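PDB 4NAR: putative uronate isomerase from Thermotoga maritima, which is a putative isomerase that may have lactate racemase activity. Local coordinates for residues L268-Q273 with G301-I306. Sequence-based numbering, arbitrary orientation.
Sequences LRRAVQ and GGQIII
Four backbone hydrogen bonds join Arg269, Ala271 and Gln273 to Gln303 and Ile305, and their sequence is evidence of a parallel ladder: Gln303 N donates to Arg269 O, Ala271 N to Gln303 O, Ile305 N to Ala271 O and Gln273 N to Ile305 O. The short strand axes diverge by just 14° and approach to 4.8 Å. The apolar side-chain contact of the ladder is at the buried end, where Val272 CG2 meets Ile305 CD1 at 4.0 Å. Both contacting branches lie on the same face of the sheet; a chi1 of -63° sets Ile305 CG1 beside the backbone N, and CD1, the atom beyond it, is the one that meets the valine. Phe404 also touches Val272, and Ile376 touches Ile305. The two segments are neighbouring inner strands of a five-stranded parallel sheet, flanked by 373-379 and 409-412. On the other face, Ala271 and Ile304 both touch Met298, while the Gln273 amide turns away to bond Gly288 O and Gly416 N. The opposite end of the ladder is looser and more exposed. There Arg269 NH2 makes a weak, bent bond to Gly301 O (3.1 Å, 122°), and its NH1 stays 4.0 Å from Gln303 OE1. That oxygen lies instead 3.3 Å from Arg270 CG, in the aliphatic part of an arginine running side by side with the glutamine, whereas Arg270 NE bonds Ser409 OG.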
loop_
_atom_site.group_PDB
_atom_site.type_symbol
_atom_site.label_atom_id
_atom_site.label_comp_id
_atom_site.label_asym_id
_atom_site.label_seq_id
_atom_site.Cartn_x
_atom_site.Cartn_y
_atom_site.Cartn_z
ATOM N N LEU A 268 14.808 18.210 9.542
ATOM C CA LEU A 268 15.941 17.730 8.750
ATOM C C LEU A 268 16.226 18.625 7.551
ATOM O O LEU A 268 15.298 19.091 6.887
ATOM C CB LEU A 268 15.694 16.301 8.260
ATOM C CG LEU A 268 15.531 15.206 9.314
ATOM C CD1 LEU A 268 15.291 13.860 8.625
ATOM C CD2 LEU A 268 16.754 15.157 10.235
ATOM N N ARG A 269 17.504 18.854 7.260
ATOM C CA ARG A 269 17.875 19.583 6.051
ATOM C C ARG A 269 18.151 18.590 4.915
ATOM O O ARG A 269 17.971 18.899 3.734
ATOM C CB ARG A 269 19.064 20.520 6.310
ATOM C CG ARG A 269 20.189 20.407 5.280
ATOM C CD ARG A 269 20.829 21.756 4.943
ATOM N NE ARG A 269 19.877 22.714 4.366
ATOM C CZ ARG A 269 19.408 22.676 3.114
ATOM N NH1 ARG A 269 19.778 21.710 2.270
ATOM N NH2 ARG A 269 18.553 23.610 2.706
ATOM N N ARG A 270 18.556 17.382 5.289
ATOM C CA ARG A 270 18.843 16.325 4.321
ATOM C C ARG A 270 18.381 14.980 4.872
ATOM O O ARG A 270 18.687 14.623 6.017
ATOM C CB ARG A 270 20.345 16.257 4.010
ATOM C CG ARG A 270 20.776 17.018 2.764
ATOM C CD ARG A 270 22.055 17.838 2.985
ATOM N NE ARG A 270 23.181 17.029 3.451
ATOM C CZ ARG A 270 24.092 16.472 2.657
ATOM N NH1 ARG A 270 24.014 16.617 1.337
ATOM N NH2 ARG A 270 25.080 15.756 3.181
ATOM N N ALA A 271 17.637 14.240 4.059
ATOM C CA ALA A 271 17.251 12.873 4.397
ATOM C C ALA A 271 17.490 11.989 3.184
ATOM O O ALA A 271 16.976 12.271 2.089
ATOM C CB ALA A 271 15.782 12.809 4.830
ATOM N N VAL A 272 18.289 10.939 3.361
ATOM C CA VAL A 272 18.451 9.946 2.305
ATOM C C VAL A 272 17.613 8.727 2.658
ATOM O O VAL A 272 17.878 8.048 3.660
ATOM C CB VAL A 272 19.920 9.515 2.101
ATOM C CG1 VAL A 272 20.013 8.377 1.083
ATOM C CG2 VAL A 272 20.776 10.698 1.650
ATOM N N GLN A 273 16.589 8.471 1.847
ATOM C CA GLN A 273 15.772 7.278 2.004
ATOM C C GLN A 273 16.425 6.112 1.253
ATOM O O GLN A 273 16.421 6.065 0.020
ATOM C CB GLN A 273 14.342 7.542 1.519
ATOM C CG GLN A 273 13.530 8.418 2.478
ATOM C CD GLN A 273 12.974 7.646 3.676
ATOM O OE1 GLN A 273 13.494 6.589 4.061
ATOM N NE2 GLN A 273 11.912 8.185 4.281
ATOM N N GLY A 301 13.121 24.049 2.361
ATOM C CA GLY A 301 14.289 23.899 1.508
ATOM C C GLY A 301 15.038 22.595 1.759
ATOM O O GLY A 301 16.105 22.353 1.179
ATOM N N GLY A 302 14.487 21.749 2.629
ATOM C CA GLY A 302 15.112 20.471 2.921
ATOM C C GLY A 302 15.106 19.558 1.711
ATOM O O GLY A 302 14.266 19.688 0.813
ATOM N N GLN A 303 16.046 18.626 1.686
ATOM C CA GLN A 303 16.156 17.704 0.572
ATOM C C GLN A 303 15.761 16.300 0.986
ATOM O O GLN A 303 16.331 15.741 1.940
ATOM C CB GLN A 303 17.585 17.654 0.054
ATOM C CG GLN A 303 18.053 18.907 -0.657
ATOM C CD GLN A 303 19.538 18.847 -0.967
ATOM O OE1 GLN A 303 20.352 18.556 -0.087
ATOM N NE2 GLN A 303 19.896 19.101 -2.219
ATOM N N ILE A 304 14.792 15.736 0.264
ATOM C CA ILE A 304 14.549 14.305 0.328
ATOM C C ILE A 304 15.191 13.630 -0.885
ATOM O O ILE A 304 14.858 13.946 -2.036
ATOM C CB ILE A 304 13.056 13.968 0.377
ATOM C CG1 ILE A 304 12.386 14.738 1.509
ATOM C CG2 ILE A 304 12.874 12.471 0.585
ATOM C CD1 ILE A 304 10.941 14.355 1.736
ATOM N N ILE A 305 16.115 12.713 -0.613
ATOM C CA ILE A 305 16.820 11.968 -1.645
ATOM C C ILE A 305 16.405 10.506 -1.621
ATOM O O ILE A 305 16.690 9.770 -0.665
ATOM C CB ILE A 305 18.349 12.052 -1.443
ATOM C CG1 ILE A 305 18.815 13.502 -1.577
ATOM C CG2 ILE A 305 19.079 11.138 -2.424
ATOM C CD1 ILE A 305 20.061 13.811 -0.764
ATOM N N ILE A 306 15.745 10.079 -2.686
ATOM C CA ILE A 306 15.291 8.711 -2.808
ATOM C C ILE A 306 16.401 7.905 -3.483
ATOM O O ILE A 306 16.578 7.932 -4.714
ATOM C CB ILE A 306 13.976 8.662 -3.606
ATOM C CG1 ILE A 306 12.881 9.354 -2.793
ATOM C CG2 ILE A 306 13.583 7.216 -3.953
ATOM C CD1 ILE A 306 11.847 10.037 -3.654
#